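Local coordinates for protein NADH dehydrogenase (Methanothermobacter marburgensis, PDB 4R81) that probably reduces quinones with electrons from NADH or NADPH, using a bound flavin mononucleotide as its redox cofactor in a flavodoxin-like fold, at residues A[20-25]-A[86-91]; A[77-82]-A[125-130]; A[131-136]-A[190-195]. All coordinates share one frame; numbering follows the deposited sequence. Where two conformers were deposited one is given.

Contact 1: residues A[20-25]-A[86-91]; sequences REVLEA and AFIYPL. With FMN (flavin mononucleotide), chain E.
Ile88 alone carries the strand's side of the contact with Val22 and Leu23, giving one branch to each. Ile88 CG2 meets Val22 CG1 at 3.8 Å, the two side chains lying alongside but pointing opposite ways. The longer branch, extended about its second torsion (chi2 178°), runs roughly perpendicular to the Leu23 side chain and sets Ile88 CD1 3.8 Å from both Leu23 CA and Leu23 CD1. A beta-branched residue suits the place, since it favours the extended backbone and fills two directions at once.

Where the strand ends, the chain turns to the cofactor. The backbone O of Leu91 accepts a hydrogen bond of 2.9 Å from the ribityl O2' of FMN, and the Leu91 side chain lies over the pyrimidine end of the flavin, with CD2 3.7 Å from the FMN atom N3. Replacing this leucine by alanine would keep the backbone acceptor but would probably leave the pyrimidine ring without its aliphatic cover on that face, freer to shift.

The apolar seam fastens helix 18-32 to the middle of the parallel sheet, as in other flavodoxin-like folds. Strand 84-90 runs between strands 5-10 and 129-135; Leu23 also packs on Ile8, Val22 on Leu133, while Phe87 and Tyr89 face helix 148-162 on the other side of the sheet.

Contact 2: residues A[77-82]-A[125-130]; sequences ERIGRA and IDIEKA
Ile127 pushes its terminal methyl against the C-terminal part of helix 70-80 and the turn that follows, and this is where the packing is closest. Ile127 CD1 lies 3.6 Å from Ala82 O and 3.8 Å from Ile79 O, with Ile79 CG2 and Ala82 CB a little farther off. The folded side chain explains the approach: with chi1 at -68° and chi2 also at -68°, the tip curls toward the helix although the bond to CB does not itself aim there. The CG2 branch of Ile79 rests against both CG1 and CD1 of Ile127, the two side chains lying nearly perpendicular. The small Ala82 leaves room for that methyl where the chain heads for strand 84-90.

The opposite character appears at Asp126, an exposed residue whose side chain takes no close part. Here the backbones are joined through a water, which can donate to Ile79 O at 2.8 Å and to Asp126 O at 2.9 Å, although other acceptors compete for its two protons. The carboxylate of Asp126 looks instead to Lys167, in a long and weak ion pair.

Ile79 O can thus be used twice, since it also accepts the backbone N-H of Ala82 at 3.0 Å. The chemistry implies a joint of two kinds: the two isoleucines pack on Leu85 of the sheet and Ala82 on His5 and Tyr7, while Ile79 O and Asp126 O, both acceptors and unable to bond each other, are bridged by a water that supplies the protons.

Contact 3: residues A[131-136]-A[190-195]; sequences VVLCSA and MRARRA. With FMN (flavin mononucleotide), chain E.
The hydroxyl of Ser135 makes a 2.7 Å hydrogen bond from OG to the ribityl O4' of FMN, and either group could be the donor; the bond belongs to one of two deposited conformers and may not hold in the other. A chi1 of 172° turns OG away from the backbone N of Ser135 and toward the cofactor. A serine fits here because it is short enough to sit beside the ribityl chain and still offers a hydroxyl. The next residue, Ala136, brings its CB to 3.7 Å from O2 of the flavin, its small side chain letting the backbone pass near the ring.

Further back along the strand the contact turns apolar, in the helix-on-sheet layering of the flavodoxin-like fold. Strand segment 131-135 and helix segment 190-195 run nearly antiparallel, at 169°, and their axes come within 10.1 Å. Leu133 holds its two methyls against one helix face: Leu133 CD1 touches Ala192 CB at 4.1 Å and Leu133 CD2 touches Ala195 CB, also at 4.1 Å. Ala192 and Ala195, three residues apart, lie about one turn from each other, so the forked leucine spans them. Val131, two residues earlier and on the same side of the strand, adds a looser touch from CG1 to Ala195 CB at 4.3 Å.

Val22 and Phe26 of helix 18-32 flank Leu133 as well. Two arginines leave helix 185-197 in different directions: Arg191 makes a salt bridge to Glu172 on strand 169-174, and Arg193 another to Glu28 on helix 18-32.

All three contacts are largely buried. Contacts 1 and 3 fasten helices to neighbouring strands of the parallel sheet; their centres lie about 7 Å apart, and they touch through the backbone, where Leu91 N is probably hydrogen-bonded to Ser135 O at 2.7 Å. Each is aliphatic in mid-strand and polar at the strand end, where both meet FMN. Contact 2 joins the C-terminal region of helix 70-80 to the loop leading into strand 129-135, the strand that contact 3 uses. Its centre is about 18 Å from that of contact 1 and about 19 Å from that of contact 3, away from the cofactor, and its polar link is a water between backbone carbonyls, beside an exposed aspartate.

Contact 1: residues A[20-25]-A[86-91]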
loop_
_atom_site.group_PDB
_atom_site.type_symbol
_atom_site.label_atom_id
_atom_site.label_comp_id
_atom_site.label_asym_id
_atom_site.label_seq_id
_atom_site.Cartn_x
_atom_site.Cartn_y
_atom_site.Cartn_z
ATOM N N ARG A 20 -7.017 17.963 1.186
ATOM C CA ARG A 20 -6.616 19.254 0.638
ATOM C C ARG A 20 -6.620 20.348 1.710
ATOM O O ARG A 20 -5.726 21.193 1.745
ATOM C CB ARG A 20 -7.522 19.645 -0.536
ATOM C CG ARG A 20 -7.129 20.942 -1.210
ATOM C CD ARG A 20 -6.046 20.709 -2.236
ATOM N NE ARG A 20 -6.443 19.712 -3.229
ATOM C CZ ARG A 20 -5.649 19.275 -4.201
ATOM N NH1 ARG A 20 -4.418 19.757 -4.306
ATOM N NH2 ARG A 20 -6.078 18.357 -5.063
ATOM N N GLU A 21 -7.613 20.322 2.594
ATOM C CA GLU A 21 -7.661 21.272 3.698
ATOM C C GLU A 21 -6.538 20.997 4.690
ATOM O O GLU A 21 -6.000 21.925 5.301
ATOM C CB GLU A 21 -9.018 21.213 4.397
ATOM C CG GLU A 21 -10.198 21.459 3.465
ATOM C CD GLU A 21 -11.517 21.453 4.201
ATOM O OE1 GLU A 21 -11.739 22.368 5.016
ATOM O OE2 GLU A 21 -12.328 20.532 3.971
ATOM N N VAL A 22 -6.194 19.719 4.849
ATOM C CA VAL A 22 -5.079 19.329 5.702
ATOM C C VAL A 22 -3.778 19.906 5.152
ATOM O O VAL A 22 -2.962 20.434 5.913
ATOM C CB VAL A 22 -4.992 17.799 5.837
ATOM C CG1 VAL A 22 -3.660 17.376 6.476
ATOM C CG2 VAL A 22 -6.166 17.298 6.661
ATOM N N LEU A 23 -3.602 19.827 3.833
ATOM C CA LEU A 23 -2.443 20.439 3.188
ATOM C C LEU A 23 -2.409 21.941 3.461
ATOM O O LEU A 23 -1.367 22.496 3.806
ATOM C CB LEU A 23 -2.462 20.180 1.679
ATOM C CG LEU A 23 -1.385 20.855 0.825
ATOM C CD1 LEU A 23 0.001 20.372 1.227
ATOM C CD2 LEU A 23 -1.637 20.598 -0.657
ATOM N N GLU A 24 -3.556 22.595 3.312
ATOM C CA GLU A 24 -3.639 24.031 3.540
ATOM C C GLU A 24 -3.294 24.381 4.980
ATOM O O GLU A 24 -2.581 25.355 5.235
ATOM C CB GLU A 24 -5.037 24.552 3.203
ATOM C CG GLU A 24 -5.206 26.042 3.427
ATOM C CD GLU A 24 -4.393 26.890 2.455
ATOM O OE1 GLU A 24 -4.084 26.408 1.334
ATOM O OE2 GLU A 24 -4.064 28.047 2.817
ATOM N N ALA A 25 -3.785 23.579 5.921
ATOM C CA ALA A 25 -3.536 23.850 7.339
ATOM C C ALA A 25 -2.053 23.659 7.672
ATOM O O ALA A 25 -1.436 24.489 8.343
ATOM C CB ALA A 25 -4.416 22.973 8.221
ATOM N N ALA A 86 7.091 15.617 3.974
ATOM C CA ALA A 86 5.779 15.397 4.553
ATOM C C ALA A 86 4.954 14.561 3.596
ATOM O O ALA A 86 5.145 14.625 2.381
ATOM C CB ALA A 86 5.100 16.720 4.871
ATOM N N PHE A 87 4.059 13.756 4.155
ATOM C CA PHE A 87 3.191 12.891 3.372
ATOM C C PHE A 87 1.768 13.115 3.848
ATOM O O PHE A 87 1.459 12.920 5.025
ATOM C CB PHE A 87 3.606 11.424 3.534
ATOM C CG PHE A 87 4.993 11.144 3.037
ATOM C CD1 PHE A 87 6.101 11.391 3.844
ATOM C CD2 PHE A 87 5.198 10.670 1.746
ATOM C CE1 PHE A 87 7.395 11.147 3.377
ATOM C CE2 PHE A 87 6.487 10.423 1.271
ATOM C CZ PHE A 87 7.585 10.665 2.087
ATOM N N ILE A 88 0.912 13.550 2.931
ATOM C CA ILE A 88 -0.462 13.899 3.256
ATOM C C ILE A 88 -1.390 13.119 2.340
ATOM O O ILE A 88 -1.331 13.253 1.115
ATOM C CB ILE A 88 -0.700 15.418 3.101
ATOM C CG1 ILE A 88 0.216 16.185 4.069
ATOM C CG2 ILE A 88 -2.182 15.760 3.336
ATOM C CD1 ILE A 88 0.102 17.699 3.965
ATOM N N TYR A 89 -2.229 12.276 2.935
ATOM C CA TYR A 89 -3.058 11.348 2.171
ATOM C C TYR A 89 -4.196 10.807 3.027
ATOM O O TYR A 89 -4.122 10.833 4.261
ATOM C CB TYR A 89 -2.203 10.186 1.639
ATOM C CG TYR A 89 -1.524 9.376 2.729
ATOM C CD1 TYR A 89 -0.277 9.748 3.213
ATOM C CD2 TYR A 89 -2.131 8.253 3.277
ATOM C CE1 TYR A 89 0.353 9.031 4.211
ATOM C CE2 TYR A 89 -1.506 7.523 4.287
ATOM C CZ TYR A 89 -0.259 7.919 4.747
ATOM O OH TYR A 89 0.376 7.213 5.744
ATOM N N PRO A 90 -5.261 10.327 2.379
ATOM C CA PRO A 90 -6.310 9.593 3.091
ATOM C C PRO A 90 -5.956 8.118 3.268
ATOM O O PRO A 90 -5.307 7.512 2.401
ATOM C CB PRO A 90 -7.504 9.711 2.144
ATOM C CG PRO A 90 -6.880 9.738 0.783
ATOM C CD PRO A 90 -5.586 10.512 0.952
ATOM N N LEU A 91 -6.398 7.543 4.378
ATOM C CA LEU A 91 -6.201 6.128 4.653
ATOM C C LEU A 91 -7.160 5.321 3.801
ATOM O O LEU A 91 -8.370 5.441 3.964
ATOM C CB LEU A 91 -6.479 5.843 6.126
ATOM C CG LEU A 91 -6.030 4.454 6.575
ATOM C CD1 LEU A 91 -4.549 4.305 6.264
ATOM C CD2 LEU A 91 -6.312 4.220 8.053
HETATM N N1 FMN E . -10.915 4.828 6.613
HETATM C C2 FMN E . -10.294 4.040 7.563
HETATM O O2 FMN E . -10.305 4.383 8.738
HETATM N N3 FMN E . -9.653 2.872 7.199
HETATM C C4 FMN E . -9.628 2.479 5.878
HETATM O O4 FMN E . -9.045 1.443 5.576
HETATM C C4A FMN E . -10.253 3.261 4.908
HETATM N N5 FMN E . -10.257 2.883 3.580
HETATM C C5A FMN E . -10.867 3.680 2.633
HETATM C C6 FMN E . -10.851 3.300 1.291
HETATM C C7 FMN E . -11.471 4.091 0.327
HETATM C C7M FMN E . -11.436 3.692 -1.119
HETATM C C8 FMN E . -12.110 5.271 0.704
HETATM C C8M FMN E . -12.790 6.133 -0.325
HETATM C C9 FMN E . -12.131 5.639 2.048
HETATM C C9A FMN E . -11.510 4.853 3.017
HETATM N N10 FMN E . -11.523 5.219 4.352
HETATM C C10 FMN E . -10.895 4.435 5.291
HETATM C "C1'" FMN E . -12.174 6.490 4.793
HETATM C "C2'" FMN E . -11.189 7.599 4.396
HETATM O "O2'" FMN E . -9.987 7.543 5.139
HETATM C "C3'" FMN E . -11.853 8.964 4.460
HETATM O "O3'" FMN E . -12.767 9.017 3.376
HETATM C "C4'" FMN E . -10.824 10.079 4.314
HETATM O "O4'" FMN E . -9.964 10.146 5.431
HETATM C "C5'" FMN E . -11.487 11.435 4.128
HETATM O "O5'" FMN E . -10.473 12.319 3.712
HETATM P P FMN E . -10.542 12.919 2.225
HETATM O O1P FMN E . -11.764 13.815 2.155
HETATM O O2P FMN E . -9.297 13.725 1.947
HETATM O O3P FMN E . -10.701 11.777 1.251
#

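Contact 2: residues A[77-82]-A[125-130]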
loop_
_atom_site.group_PDB
_atom_site.type_symbol
_atom_site.label_atom_id
_atom_site.label_comp_id
_atom_site.label_asym_id
_atom_site.label_seq_id
_atom_site.Cartn_x
_atom_site.Cartn_y
_atom_site.Cartn_z
ATOM N N GLU A 77 15.799 15.299 -6.895
ATOM C CA GLU A 77 16.202 16.702 -6.804
ATOM C C GLU A 77 15.340 17.472 -5.806
ATOM O O GLU A 77 15.853 18.258 -5.005
ATOM C CB GLU A 77 16.135 17.377 -8.172
ATOM C CG GLU A 77 17.154 16.876 -9.170
ATOM C CD GLU A 77 17.263 17.788 -10.377
ATOM O OE1 GLU A 77 17.130 19.019 -10.200
ATOM O OE2 GLU A 77 17.478 17.274 -11.497
ATOM N N ARG A 78 14.031 17.250 -5.865
ATOM C CA ARG A 78 13.102 17.893 -4.937
ATOM C C ARG A 78 13.403 17.526 -3.485
ATOM O O ARG A 78 13.417 18.394 -2.607
ATOM C CB ARG A 78 11.657 17.533 -5.298
ATOM C CG ARG A 78 11.216 18.116 -6.635
ATOM C CD ARG A 78 9.860 17.587 -7.074
ATOM N NE ARG A 78 9.453 18.137 -8.364
ATOM C CZ ARG A 78 8.223 18.056 -8.856
ATOM N NH1 ARG A 78 7.266 17.460 -8.156
ATOM N NH2 ARG A 78 7.942 18.586 -10.037
ATOM N N ILE A 79 13.645 16.242 -3.240
ATOM C CA ILE A 79 14.036 15.776 -1.911
ATOM C C ILE A 79 15.380 16.390 -1.499
ATOM O O ILE A 79 15.577 16.776 -0.336
ATOM C CB ILE A 79 14.101 14.234 -1.870
ATOM C CG1 ILE A 79 12.722 13.651 -2.194
ATOM C CG2 ILE A 79 14.604 13.741 -0.517
ATOM C CD1 ILE A 79 12.715 12.146 -2.441
ATOM N N GLY A 80 16.295 16.496 -2.458
ATOM C CA GLY A 80 17.609 17.051 -2.187
ATOM C C GLY A 80 17.585 18.483 -1.687
ATOM O O GLY A 80 18.457 18.887 -0.917
ATOM N N ARG A 81 16.588 19.253 -2.126
ATOM C CA ARG A 81 16.463 20.654 -1.721
ATOM C C ARG A 81 15.866 20.778 -0.323
ATOM O O ARG A 81 15.904 21.847 0.283
ATOM C CB ARG A 81 15.602 21.442 -2.718
ATOM C CG ARG A 81 16.191 21.511 -4.125
ATOM C CD ARG A 81 15.543 22.605 -4.971
ATOM N NE ARG A 81 14.177 22.287 -5.384
ATOM C CZ ARG A 81 13.864 21.670 -6.521
ATOM N NH1 ARG A 81 14.818 21.284 -7.356
ATOM N NH2 ARG A 81 12.594 21.431 -6.823
ATOM N N ALA A 82 15.339 19.671 0.191
ATOM C CA ALA A 82 14.566 19.694 1.426
ATOM C C ALA A 82 15.346 19.285 2.671
ATOM O O ALA A 82 16.307 18.513 2.604
ATOM C CB ALA A 82 13.322 18.831 1.282
ATOM N N ILE A 125 19.838 9.445 1.318
ATOM C CA ILE A 125 18.804 10.383 1.741
ATOM C C ILE A 125 19.259 11.191 2.957
ATOM O O ILE A 125 19.685 10.629 3.966
ATOM C CB ILE A 125 17.470 9.656 2.022
ATOM C CG1 ILE A 125 16.973 8.975 0.744
ATOM C CG2 ILE A 125 16.427 10.622 2.563
ATOM C CD1 ILE A 125 15.707 8.158 0.928
ATOM N N ASP A 126 19.186 12.513 2.839
ATOM C CA ASP A 126 19.612 13.411 3.903
ATOM C C ASP A 126 18.436 14.269 4.364
ATOM O O ASP A 126 18.268 15.407 3.929
ATOM C CB ASP A 126 20.767 14.284 3.417
ATOM C CG ASP A 126 21.318 15.173 4.502
ATOM O OD1 ASP A 126 21.162 14.825 5.691
ATOM O OD2 ASP A 126 21.908 16.218 4.164
ATOM N N ILE A 127 17.627 13.709 5.256
ATOM C CA ILE A 127 16.383 14.338 5.682
ATOM C C ILE A 127 16.265 14.263 7.196
ATOM O O ILE A 127 16.309 13.170 7.776
ATOM C CB ILE A 127 15.157 13.639 5.050
ATOM C CG1 ILE A 127 15.110 13.873 3.532
ATOM C CG2 ILE A 127 13.859 14.118 5.707
ATOM C CD1 ILE A 127 14.827 15.326 3.119
ATOM N N GLU A 128 16.110 15.423 7.830
ATOM C CA GLU A 128 16.101 15.507 9.288
ATOM C C GLU A 128 14.792 15.000 9.895
ATOM O O GLU A 128 14.798 14.365 10.959
ATOM C CB GLU A 128 16.371 16.948 9.736
ATOM C CG GLU A 128 16.789 17.089 11.194
ATOM C CD GLU A 128 18.163 16.481 11.489
ATOM O OE1 GLU A 128 19.027 16.438 10.578
ATOM O OE2 GLU A 128 18.383 16.043 12.640
ATOM N N LYS A 129 13.680 15.254 9.206
ATOM C CA LYS A 129 12.360 14.922 9.738
ATOM C C LYS A 129 11.340 14.627 8.647
ATOM O O LYS A 129 11.305 15.299 7.622
ATOM C CB LYS A 129 11.834 16.072 10.603
ATOM C CG LYS A 129 10.531 15.769 11.328
ATOM C CD LYS A 129 10.230 16.847 12.348
ATOM C CE LYS A 129 9.209 16.394 13.384
ATOM N NZ LYS A 129 8.782 17.541 14.248
ATOM N N ALA A 130 10.503 13.625 8.885
ATOM C CA ALA A 130 9.350 13.381 8.038
ATOM C C ALA A 130 8.092 13.428 8.891
ATOM O O ALA A 130 8.058 12.871 9.994
ATOM C CB ALA A 130 9.464 12.040 7.341
HETATM O O HOH W 1 17.871 16.348 1.238
#

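Contact 3: residues A[131-136]-A[190-195]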
loop_
_atom_site.group_PDB
_atom_site.type_symbol
_atom_site.label_atom_id
_atom_site.label_comp_id
_atom_site.label_asym_id
_atom_site.label_seq_id
_atom_site.Cartn_x
_atom_site.Cartn_y
_atom_site.Cartn_z
ATOM N N VAL A 131 7.069 14.100 8.373
ATOM C CA VAL A 131 5.772 14.203 9.029
ATOM C C VAL A 131 4.708 13.519 8.167
ATOM O O VAL A 131 4.577 13.809 6.974
ATOM C CB VAL A 131 5.368 15.676 9.214
ATOM C CG1 VAL A 131 4.017 15.777 9.907
ATOM C CG2 VAL A 131 6.434 16.429 10.003
ATOM N N VAL A 132 3.945 12.607 8.762
ATOM C CA VAL A 132 2.860 11.951 8.044
ATOM C C VAL A 132 1.533 12.441 8.603
ATOM O O VAL A 132 1.281 12.336 9.801
ATOM C CB VAL A 132 2.934 10.415 8.187
ATOM C CG1 VAL A 132 1.736 9.751 7.500
ATOM C CG2 VAL A 132 4.235 9.900 7.605
ATOM N N LEU A 133 0.696 12.988 7.733
ATOM C CA LEU A 133 -0.633 13.450 8.121
ATOM C C LEU A 133 -1.644 12.595 7.371
ATOM O O LEU A 133 -1.897 12.792 6.174
ATOM C CB LEU A 133 -0.824 14.938 7.804
ATOM C CG LEU A 133 0.150 15.938 8.435
ATOM C CD1 LEU A 133 -0.187 17.380 8.050
ATOM C CD2 LEU A 133 0.180 15.797 9.949
ATOM N N CYS A 134 -2.196 11.616 8.079
ATOM C CA CYS A 134 -3.068 10.625 7.473
ATOM C C CYS A 134 -4.503 10.798 7.955
ATOM O O CYS A 134 -4.799 10.662 9.145
ATOM C CB CYS A 134 -2.559 9.228 7.829
ATOM S SG CYS A 134 -3.604 7.893 7.281
ATOM N N SER A 135 -5.400 11.112 7.032
ATOM C CA SER A 135 -6.811 11.279 7.370
ATOM C C SER A 135 -7.507 9.927 7.300
ATOM O O SER A 135 -7.310 9.177 6.355
ATOM C CB SER A 135 -7.472 12.263 6.405
ATOM O OG SER A 135 -8.875 12.292 6.595
ATOM N N ALA A 136 -8.317 9.603 8.306
ATOM C CA ALA A 136 -8.967 8.294 8.338
ATOM C C ALA A 136 -10.427 8.406 8.726
ATOM O O ALA A 136 -10.803 9.298 9.484
ATOM C CB ALA A 136 -8.243 7.369 9.304
ATOM N N MET A 190 -6.576 21.765 13.246
ATOM C CA MET A 190 -5.748 22.383 14.274
ATOM C C MET A 190 -4.464 21.572 14.451
ATOM O O MET A 190 -3.373 22.138 14.581
ATOM C CB MET A 190 -6.508 22.485 15.606
ATOM C CG MET A 190 -5.870 23.429 16.620
ATOM S SD MET A 190 -6.557 23.301 18.288
ATOM C CE MET A 190 -8.313 23.318 17.930
ATOM N N ARG A 191 -4.600 20.247 14.459
ATOM C CA ARG A 191 -3.449 19.359 14.596
ATOM C C ARG A 191 -2.504 19.487 13.400
ATOM O O ARG A 191 -1.279 19.537 13.564
ATOM C CB ARG A 191 -3.911 17.908 14.786
ATOM C CG ARG A 191 -4.660 17.693 16.110
ATOM C CD ARG A 191 -5.245 16.305 16.229
ATOM N NE ARG A 191 -4.207 15.284 16.187
ATOM C CZ ARG A 191 -4.416 14.025 15.831
ATOM N NH1 ARG A 191 -5.629 13.631 15.472
ATOM N NH2 ARG A 191 -3.408 13.165 15.816
ATOM N N ALA A 192 -3.077 19.553 12.205
ATOM C CA ALA A 192 -2.274 19.681 10.996
ATOM C C ALA A 192 -1.474 20.986 11.007
ATOM O O ALA A 192 -0.282 21.008 10.686
ATOM C CB ALA A 192 -3.156 19.603 9.770
ATOM N N ARG A 193 -2.131 22.074 11.392
ATOM C CA ARG A 193 -1.473 23.373 11.456
ATOM C C ARG A 193 -0.348 23.331 12.487
ATOM O O ARG A 193 0.758 23.814 12.231
ATOM C CB ARG A 193 -2.493 24.466 11.786
ATOM C CG ARG A 193 -2.001 25.892 11.581
ATOM C CD ARG A 193 -3.186 26.855 11.457
ATOM N NE ARG A 193 -4.425 26.257 11.961
ATOM C CZ ARG A 193 -5.489 25.965 11.213
ATOM N NH1 ARG A 193 -6.559 25.412 11.771
ATOM N NH2 ARG A 193 -5.492 26.232 9.914
ATOM N N ARG A 194 -0.628 22.716 13.633
ATOM C CA ARG A 194 0.348 22.604 14.710
ATOM C C ARG A 194 1.577 21.824 14.249
ATOM O O ARG A 194 2.702 22.155 14.613
ATOM C CB ARG A 194 -0.289 21.936 15.930
ATOM C CG ARG A 194 0.606 21.875 17.161
ATOM C CD ARG A 194 -0.054 21.087 18.296
ATOM N NE ARG A 194 -1.302 21.718 18.718
ATOM C CZ ARG A 194 -2.444 21.070 18.933
ATOM N NH1 ARG A 194 -2.512 19.751 18.777
ATOM N NH2 ARG A 194 -3.519 21.749 19.308
ATOM N N ALA A 195 1.358 20.796 13.436
ATOM C CA ALA A 195 2.453 19.964 12.962
ATOM C C ALA A 195 3.409 20.751 12.076
ATOM O O ALA A 195 4.616 20.494 12.071
ATOM C CB ALA A 195 1.924 18.752 12.232
HETATM N N1 FMN E . -10.915 4.828 6.613
HETATM C C2 FMN E . -10.294 4.040 7.563
HETATM O O2 FMN E . -10.305 4.383 8.738
HETATM N N3 FMN E . -9.653 2.872 7.199
HETATM C C4 FMN E . -9.628 2.479 5.878
HETATM O O4 FMN E . -9.045 1.443 5.576
HETATM C C4A FMN E . -10.253 3.261 4.908
HETATM N N5 FMN E . -10.257 2.883 3.580
HETATM C C5A FMN E . -10.867 3.680 2.633
HETATM C C6 FMN E . -10.851 3.300 1.291
HETATM C C7 FMN E . -11.471 4.091 0.327
HETATM C C7M FMN E . -11.436 3.692 -1.119
HETATM C C8 FMN E . -12.110 5.271 0.704
HETATM C C8M FMN E . -12.790 6.133 -0.325
HETATM C C9 FMN E . -12.131 5.639 2.048
HETATM C C9A FMN E . -11.510 4.853 3.017
HETATM N N10 FMN E . -11.523 5.219 4.352
HETATM C C10 FMN E . -10.895 4.435 5.291
HETATM C "C1'" FMN E . -12.174 6.490 4.793
HETATM C "C2'" FMN E . -11.189 7.599 4.396
HETATM O "O2'" FMN E . -9.987 7.543 5.139
HETATM C "C3'" FMN E . -11.853 8.964 4.460
HETATM O "O3'" FMN E . -12.767 9.017 3.376
HETATM C "C4'" FMN E . -10.824 10.079 4.314
HETATM O "O4'" FMN E . -9.964 10.146 5.431
HETATM C "C5'" FMN E . -11.487 11.435 4.128
HETATM O "O5'" FMN E . -10.473 12.319 3.712
HETATM P P FMN E . -10.542 12.919 2.225
HETATM O O1P FMN E . -11.764 13.815 2.155
HETATM O O2P FMN E . -9.297 13.725 1.947
HETATM O O3P FMN E . -10.701 11.777 1.251
#